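Local coordinates for protein SxtG (Microseira wollei, PDB 6U1R) that probably transfers an amidino group, as an amidinotransferase of the saxitoxin biosynthetic pathway, at residues A[322-333]-A[364-375]. Numbering follows the deposited sequence.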
ATOM      1  N   ASN A 322     -25.198   7.316  11.689  1.00 14.38           N
ATOM      2  CA  ASN A 322     -24.473   6.867  10.502  1.00 14.01           C
ATOM      3  C   ASN A 322     -25.264   7.191   9.236  1.00 15.34           C
ATOM      4  O   ASN A 322     -25.480   6.319   8.389  1.00 13.75           O
ATOM      5  CB  ASN A 322     -24.207   5.361  10.630  1.00 12.89           C
ATOM      6  CG  ASN A 322     -23.088   4.863   9.746  1.00 14.70           C
ATOM      7  OD1 ASN A 322     -23.292   3.969   8.906  1.00 14.29           O
ATOM      8  ND2 ASN A 322     -21.880   5.379   9.970  1.00 15.52           N
ATOM      9  N   VAL A 323     -25.666   8.456   9.088  1.00 14.67           N
ATOM     10  CA  VAL A 323     -26.479   8.914   7.961  1.00 14.15           C
ATOM     11  C   VAL A 323     -25.626   9.139   6.718  1.00 13.41           C
ATOM     12  O   VAL A 323     -24.391   9.197   6.788  1.00 13.60           O
ATOM     13  CB  VAL A 323     -27.229  10.208   8.329  1.00 13.73           C
ATOM     14  CG1 VAL A 323     -28.266   9.937   9.427  1.00 14.64           C
ATOM     15  CG2 VAL A 323     -26.234  11.300   8.755  1.00 15.27           C
ATOM     16  N   LEU A 324     -26.288   9.278   5.568  1.00 13.88           N
ATOM     17  CA  LEU A 324     -25.629   9.533   4.284  1.00 14.10           C
ATOM     18  C   LEU A 324     -26.304  10.740   3.645  1.00 15.13           C
ATOM     19  O   LEU A 324     -27.521  10.732   3.450  1.00 13.85           O
ATOM     20  CB  LEU A 324     -25.709   8.321   3.342  1.00 13.69           C
ATOM     21  CG  LEU A 324     -25.128   8.535   1.931  1.00 14.27           C
ATOM     22  CD1 LEU A 324     -23.629   8.717   2.013  1.00 13.25           C
ATOM     23  CD2 LEU A 324     -25.485   7.406   0.958  1.00 14.18           C
ATOM     24  N   MET A 325     -25.509  11.757   3.314  1.00 14.18           N
ATOM     25  CA  MET A 325     -25.993  12.962   2.649  1.00 14.65           C
ATOM     26  C   MET A 325     -25.951  12.771   1.136  1.00 14.96           C
ATOM     27  O   MET A 325     -24.903  12.422   0.587  1.00 15.18           O
ATOM     28  CB  MET A 325     -25.138  14.177   3.010  1.00 12.76           C
ATOM     29  CG  MET A 325     -25.001  14.495   4.505  1.00 14.44           C
ATOM     30  SD  MET A 325     -26.553  14.744   5.321  1.00 17.66           S
ATOM     31  CE  MET A 325     -27.185  16.184   4.458  1.00 17.42           C
ATOM     32  N   LEU A 326     -27.067  13.064   0.469  1.00 15.69           N
ATOM     33  CA  LEU A 326     -27.106  13.105  -0.988  1.00 16.73           C
ATOM     34  C   LEU A 326     -26.766  14.478  -1.546  1.00 17.44           C
ATOM     35  O   LEU A 326     -26.375  14.584  -2.719  1.00 17.96           O
ATOM     36  CB  LEU A 326     -28.492  12.682  -1.478  1.00 16.99           C
ATOM     37  CG  LEU A 326     -29.041  11.382  -0.890  1.00 19.04           C
ATOM     38  CD1 LEU A 326     -30.365  10.999  -1.538  1.00 20.56           C
ATOM     39  CD2 LEU A 326     -28.018  10.246  -1.000  1.00 20.20           C
ATOM     40  N   ASP A 327     -26.957  15.520  -0.745  1.00 17.91           N
ATOM     41  CA  ASP A 327     -26.473  16.877  -0.987  1.00 17.95           C
ATOM     42  C   ASP A 327     -26.540  17.563   0.373  1.00 17.60           C
ATOM     43  O   ASP A 327     -26.628  16.882   1.399  1.00 17.46           O
ATOM     44  CB  ASP A 327     -27.271  17.585  -2.098  1.00 19.32           C
ATOM     45  CG  ASP A 327     -28.764  17.611  -1.845  1.00 22.10           C
ATOM     46  OD1 ASP A 327     -29.194  17.638  -0.671  1.00 20.23           O
ATOM     47  OD2 ASP A 327     -29.515  17.607  -2.852  1.00 22.95           O
ATOM     48  N   GLU A 328     -26.514  18.898   0.395  1.00 17.85           N
ATOM     49  CA  GLU A 328     -26.518  19.598   1.676  1.00 19.72           C
ATOM     50  C   GLU A 328     -27.844  19.491   2.427  1.00 19.01           C
ATOM     51  O   GLU A 328     -27.904  19.868   3.607  1.00 20.54           O
ATOM     52  CB  GLU A 328     -26.171  21.071   1.459  1.00 20.75           C
ATOM     53  CG  GLU A 328     -24.782  21.256   0.891  1.00 20.51           C
ATOM     54  CD  GLU A 328     -24.360  22.703   0.765  1.00 24.54           C
ATOM     55  OE1 GLU A 328     -25.073  23.587   1.291  1.00 26.36           O
ATOM     56  OE2 GLU A 328     -23.298  22.949   0.148  1.00 24.59           O
ATOM     57  N   GLU A 329     -28.892  18.978   1.792  1.00 19.23           N
ATOM     58  CA  GLU A 329     -30.232  18.952   2.370  1.00 19.84           C
ATOM     59  C   GLU A 329     -30.777  17.542   2.553  1.00 20.80           C
ATOM     60  O   GLU A 329     -31.307  17.222   3.622  1.00 19.83           O
ATOM     61  CB  GLU A 329     -31.167  19.788   1.472  1.00 25.68           C
ATOM     62  CG  GLU A 329     -32.623  19.757   1.871  1.00 33.43           C
ATOM     63  CD  GLU A 329     -33.512  20.600   0.943  1.00 44.17           C
ATOM     64  OE1 GLU A 329     -33.073  20.918  -0.184  1.00 46.90           O
ATOM     65  OE2 GLU A 329     -34.652  20.935   1.339  1.00 45.97           O
ATOM     66  N   ARG A 330     -30.694  16.698   1.526  1.00 17.84           N
ATOM     67  CA  ARG A 330     -31.292  15.373   1.556  1.00 18.37           C
ATOM     68  C   ARG A 330     -30.383  14.399   2.298  1.00 17.52           C
ATOM     69  O   ARG A 330     -29.192  14.290   1.980  1.00 16.84           O
ATOM     70  CB  ARG A 330     -31.533  14.862   0.136  1.00 19.08           C
ATOM     71  CG  ARG A 330     -32.659  15.595  -0.641  1.00 22.00           C
ATOM     72  CD  ARG A 330     -32.739  15.084  -2.089  1.00 22.39           C
ATOM     73  NE  ARG A 330     -31.535  15.415  -2.850  1.00 22.78           N
ATOM     74  CZ  ARG A 330     -31.115  14.795  -3.957  1.00 25.48           C
ATOM     75  NH1 ARG A 330     -31.782  13.767  -4.457  1.00 24.91           N
ATOM     76  NH2 ARG A 330     -30.000  15.199  -4.564  1.00 25.64           N
ATOM     77  N   VAL A 331     -30.949  13.692   3.269  1.00 17.68           N
ATOM     78  CA  VAL A 331     -30.191  12.807   4.157  1.00 15.94           C
ATOM     79  C   VAL A 331     -30.957  11.500   4.343  1.00 17.01           C
ATOM     80  O   VAL A 331     -32.143  11.512   4.684  1.00 16.55           O
ATOM     81  CB  VAL A 331     -29.910  13.486   5.521  1.00 14.87           C
ATOM     82  CG1 VAL A 331     -31.174  14.032   6.162  1.00 18.62           C
ATOM     83  CG2 VAL A 331     -29.190  12.526   6.466  1.00 15.90           C
ATOM     84  N   ILE A 332     -30.280  10.363   4.104  1.00 16.53           N
ATOM     85  CA  ILE A 332     -30.874   9.051   4.324  1.00 15.57           C
ATOM     86  C   ILE A 332     -30.654   8.680   5.784  1.00 15.80           C
ATOM     87  O   ILE A 332     -29.527   8.776   6.302  1.00 16.28           O
ATOM     88  CB  ILE A 332     -30.286   8.000   3.362  1.00 15.57           C
ATOM     89  CG1 ILE A 332     -30.721   8.323   1.914  1.00 18.87           C
ATOM     90  CG2 ILE A 332     -30.744   6.592   3.738  1.00 15.59           C
ATOM     91  CD1 ILE A 332     -30.116   7.457   0.864  1.00 22.57           C
ATOM     92  N   VAL A 333     -31.727   8.252   6.447  1.00 15.29           N
ATOM     93  CA  VAL A 333     -31.731   7.982   7.880  1.00 14.45           C
ATOM     94  C   VAL A 333     -32.672   6.808   8.117  1.00 15.61           C
ATOM     95  O   VAL A 333     -33.610   6.571   7.346  1.00 15.88           O
ATOM     96  CB  VAL A 333     -32.137   9.255   8.663  1.00 17.17           C
ATOM     97  CG1 VAL A 333     -33.369   9.845   8.083  1.00 20.06           C
ATOM     98  CG2 VAL A 333     -32.322   8.992  10.154  1.00 16.37           C
ATOM     99  N   GLY A 364     -22.331  -1.966  10.056  1.00 17.68           N
ATOM    100  CA  GLY A 364     -22.491  -0.660   9.440  1.00 17.26           C
ATOM    101  C   GLY A 364     -23.938  -0.270   9.224  1.00 16.29           C
ATOM    102  O   GLY A 364     -24.856  -1.088   9.303  1.00 14.42           O
ATOM    103  N   SER A 365     -24.127   1.020   8.927  1.00 15.14           N
ATOM    104  CA  SER A 365     -25.382   1.499   8.362  1.00 13.80           C
ATOM    105  C   SER A 365     -25.037   2.269   7.087  1.00 13.58           C
ATOM    106  O   SER A 365     -24.045   1.936   6.432  1.00 14.27           O
ATOM    107  CB  SER A 365     -26.161   2.341   9.381  1.00 15.70           C
ATOM    108  OG  SER A 365     -27.468   2.648   8.908  1.00 15.21           O
ATOM    109  N   PHE A 366     -25.816   3.299   6.725  1.00 13.91           N
ATOM    110  CA  PHE A 366     -25.745   3.854   5.366  1.00 13.20           C
ATOM    111  C   PHE A 366     -24.360   4.420   5.039  1.00 12.94           C
ATOM    112  O   PHE A 366     -23.835   4.216   3.936  1.00 14.06           O
ATOM    113  CB  PHE A 366     -26.795   4.957   5.179  1.00 12.77           C
ATOM    114  CG  PHE A 366     -28.180   4.545   5.582  1.00 13.49           C
ATOM    115  CD1 PHE A 366     -28.890   3.613   4.833  1.00 13.22           C
ATOM    116  CD2 PHE A 366     -28.769   5.078   6.731  1.00 14.21           C
ATOM    117  CE1 PHE A 366     -30.162   3.227   5.217  1.00 14.71           C
ATOM    118  CE2 PHE A 366     -30.020   4.706   7.111  1.00 14.86           C
ATOM    119  CZ  PHE A 366     -30.726   3.781   6.364  1.00 15.10           C
ATOM    120  N   HIS A 367     -23.779   5.197   5.956  1.00 12.70           N
ATOM    121  CA  HIS A 367     -22.472   5.777   5.679  1.00 12.38           C
ATOM    122  C   HIS A 367     -21.399   4.692   5.577  1.00 12.75           C
ATOM    123  O   HIS A 367     -20.550   4.740   4.682  1.00 13.02           O
ATOM    124  CB  HIS A 367     -22.138   6.826   6.745  1.00 12.69           C
ATOM    125  CG  HIS A 367     -20.921   7.655   6.447  1.00 12.60           C
ATOM    126  ND1 HIS A 367     -19.701   7.423   7.045  1.00 13.48           N
ATOM    127  CD2 HIS A 367     -20.746   8.735   5.646  1.00 13.33           C
ATOM    128  CE1 HIS A 367     -18.824   8.316   6.623  1.00 13.27           C
ATOM    129  NE2 HIS A 367     -19.429   9.124   5.770  1.00 13.61           N
ATOM    130  N   CYS A 368     -21.436   3.691   6.466  1.00 13.67           N
ATOM    131  CA  CYS A 368     -20.474   2.586   6.419  1.00 13.46           C
ATOM    132  C   CYS A 368     -20.583   1.799   5.120  1.00 13.93           C
ATOM    133  O   CYS A 368     -19.579   1.292   4.608  1.00 13.54           O
ATOM    134  CB  CYS A 368     -20.710   1.619   7.574  1.00 14.25           C
ATOM    135  SG  CYS A 368     -20.371   2.324   9.166  1.00 15.67           S
ATOM    136  N   ALA A 369     -21.812   1.622   4.632  1.00 13.03           N
ATOM    137  CA  ALA A 369     -22.133   0.777   3.500  1.00 13.73           C
ATOM    138  C   ALA A 369     -21.807   1.425   2.166  1.00 13.35           C
ATOM    139  O   ALA A 369     -22.025   0.783   1.132  1.00 14.32           O
ATOM    140  CB  ALA A 369     -23.623   0.405   3.537  1.00 13.96           C
ATOM    141  N   THR A 370     -21.262   2.645   2.157  1.00 13.75           N
ATOM    142  CA  THR A 370     -21.019   3.361   0.912  1.00 14.17           C
ATOM    143  C   THR A 370     -19.614   3.938   0.848  1.00 12.98           C
ATOM    144  O   THR A 370     -18.977   4.214   1.868  1.00 13.82           O
ATOM    145  CB  THR A 370     -22.033   4.510   0.726  1.00 14.13           C
ATOM    146  OG1 THR A 370     -22.018   5.360   1.884  1.00 13.86           O
ATOM    147  CG2 THR A 370     -23.427   3.948   0.460  1.00 14.42           C
ATOM    148  N   LEU A 371     -19.129   4.121  -0.377  1.00 13.30           N
ATOM    149  CA  LEU A 371     -17.959   4.946  -0.641  1.00 14.21           C
ATOM    150  C   LEU A 371     -18.369   5.951  -1.710  1.00 14.69           C
ATOM    151  O   LEU A 371     -18.627   5.568  -2.857  1.00 13.12           O
ATOM    152  CB  LEU A 371     -16.755   4.108  -1.097  1.00 14.48           C
ATOM    153  CG  LEU A 371     -15.430   4.877  -1.159  1.00 14.61           C
ATOM    154  CD1 LEU A 371     -14.929   5.211   0.258  1.00 15.30           C
ATOM    155  CD2 LEU A 371     -14.353   4.132  -1.921  1.00 16.25           C
ATOM    156  N   ASP A 372     -18.435   7.229  -1.337  1.00 13.36           N
ATOM    157  CA  ASP A 372     -18.880   8.296  -2.248  1.00 15.70           C
ATOM    158  C   ASP A 372     -17.745   8.730  -3.168  1.00 16.14           C
ATOM    159  O   ASP A 372     -17.079   9.745  -2.937  1.00 18.92           O
ATOM    160  CB  ASP A 372     -19.405   9.489  -1.453  1.00 15.64           C
ATOM    161  CG  ASP A 372     -18.400  10.013  -0.450  1.00 15.61           C
ATOM    162  OD1 ASP A 372     -17.823   9.184   0.277  1.00 17.33           O
ATOM    163  OD2 ASP A 372     -18.182  11.245  -0.380  1.00 14.89           O
ATOM    164  N   VAL A 373     -17.586   8.021  -4.290  1.00 15.23           N
ATOM    165  CA  VAL A 373     -16.451   8.291  -5.167  1.00 15.07           C
ATOM    166  C   VAL A 373     -16.618   9.582  -5.970  1.00 14.66           C
ATOM    167  O   VAL A 373     -15.617  10.189  -6.361  1.00 14.64           O
ATOM    168  CB  VAL A 373     -16.184   7.078  -6.092  1.00 16.71           C
ATOM    169  CG1 VAL A 373     -15.792   5.872  -5.254  1.00 16.40           C
ATOM    170  CG2 VAL A 373     -17.376   6.739  -6.921  1.00 17.60           C
ATOM    171  N   ARG A 374     -17.840  10.035  -6.242  1.00 15.92           N
ATOM    172  CA  ARG A 374     -18.006  11.283  -6.996  1.00 15.61           C
ATOM    173  C   ARG A 374     -19.117  12.130  -6.398  1.00 14.71           C
ATOM    174  O   ARG A 374     -20.291  11.742  -6.422  1.00 14.91           O
ATOM    175  CB  ARG A 374     -18.280  11.044  -8.480  1.00 16.26           C
ATOM    176  CG  ARG A 374     -18.231  12.357  -9.256  1.00 19.36           C
ATOM    177  CD  ARG A 374     -18.082  12.164 -10.765  1.00 20.38           C
ATOM    178  NE  ARG A 374     -19.260  11.528 -11.336  1.00 20.30           N
ATOM    179  CZ  ARG A 374     -19.370  10.231 -11.617  1.00 21.46           C
ATOM    180  NH1 ARG A 374     -18.383   9.384 -11.376  1.00 20.17           N
ATOM    181  NH2 ARG A 374     -20.495   9.776 -12.136  1.00 23.19           N
ATOM    182  N   ARG A 375     -18.716  13.274  -5.852  1.00 15.27           N
ATOM    183  CA  ARG A 375     -19.605  14.354  -5.443  1.00 15.47           C
ATOM    184  C   ARG A 375     -19.180  15.608  -6.200  1.00 16.38           C
ATOM    185  O   ARG A 375     -18.010  15.996  -6.159  1.00 16.43           O
ATOM    186  CB  ARG A 375     -19.527  14.634  -3.941  1.00 15.05           C
ATOM    187  CG  ARG A 375     -20.057  13.535  -3.022  1.00 14.66           C
ATOM    188  CD  ARG A 375     -19.873  13.938  -1.567  1.00 14.33           C
ATOM    189  NE  ARG A 375     -20.355  12.886  -0.692  1.00 12.76           N
ATOM    190  CZ  ARG A 375     -21.626  12.694  -0.379  1.00 14.50           C
ATOM    191  NH1 ARG A 375     -22.574  13.506  -0.850  1.00 14.68           N
ATOM    192  NH2 ARG A 375     -21.963  11.675   0.410  1.00 14.05           N
TER
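N322 closes on the loop that carries C368, the probable amidino-cysteine nucleophile, in the core of the alpha/beta-propeller fold of AGAT-like amidinotransferases. Both of its oxygens accept backbone N-H groups from residues 365-368. N322 OD1 accepts a nearly straight bond from C368 N (3.1 Å, 167°), the donor tilted slightly from the amide plane, and a weak, bent one from S365 N. The backbone O of N322 receives H367 N at 3.2 Å, the donor standing above the carbonyl plane. With CG anti to the backbone N (chi1 -160°) and beside the carbonyl carbon, OD1 reaches C368 N and the amide plane stands at about a right angle to the H367 ring. N322 ND2 is 3.5 Å from C368 SG. The polar end of N322 has D266 as a partner, the same residue that holds H367 ND1, while E33 takes H367 NE2. The type I turn from H367 to T370 leads from the cysteine into strand 370-375.

Next to this polar grip, F366 lays one ring face on I332 of strand 330-334, with N322 O at its edge. I332 CG2 sits over the centre of the ring, a CH-pi contact 3.5 Å from the centroid, and S365 OG lies over the opposite face toward the rim. L324 meets T370 tip to tip.

Farther along, R375 bridges the two strands from a buried position. NE forms a salt bridge with D372 OD2. That carboxylate is also held by R136, R221 and S30, so D372 probably stays ionised, and R375 NH1 additionally reaches D35 O. The end of the guanidinium pinches a single acceptor lying in its plane: M325 O, 2.9 Å from R375 NH1 and 3.0 Å from R375 NH2.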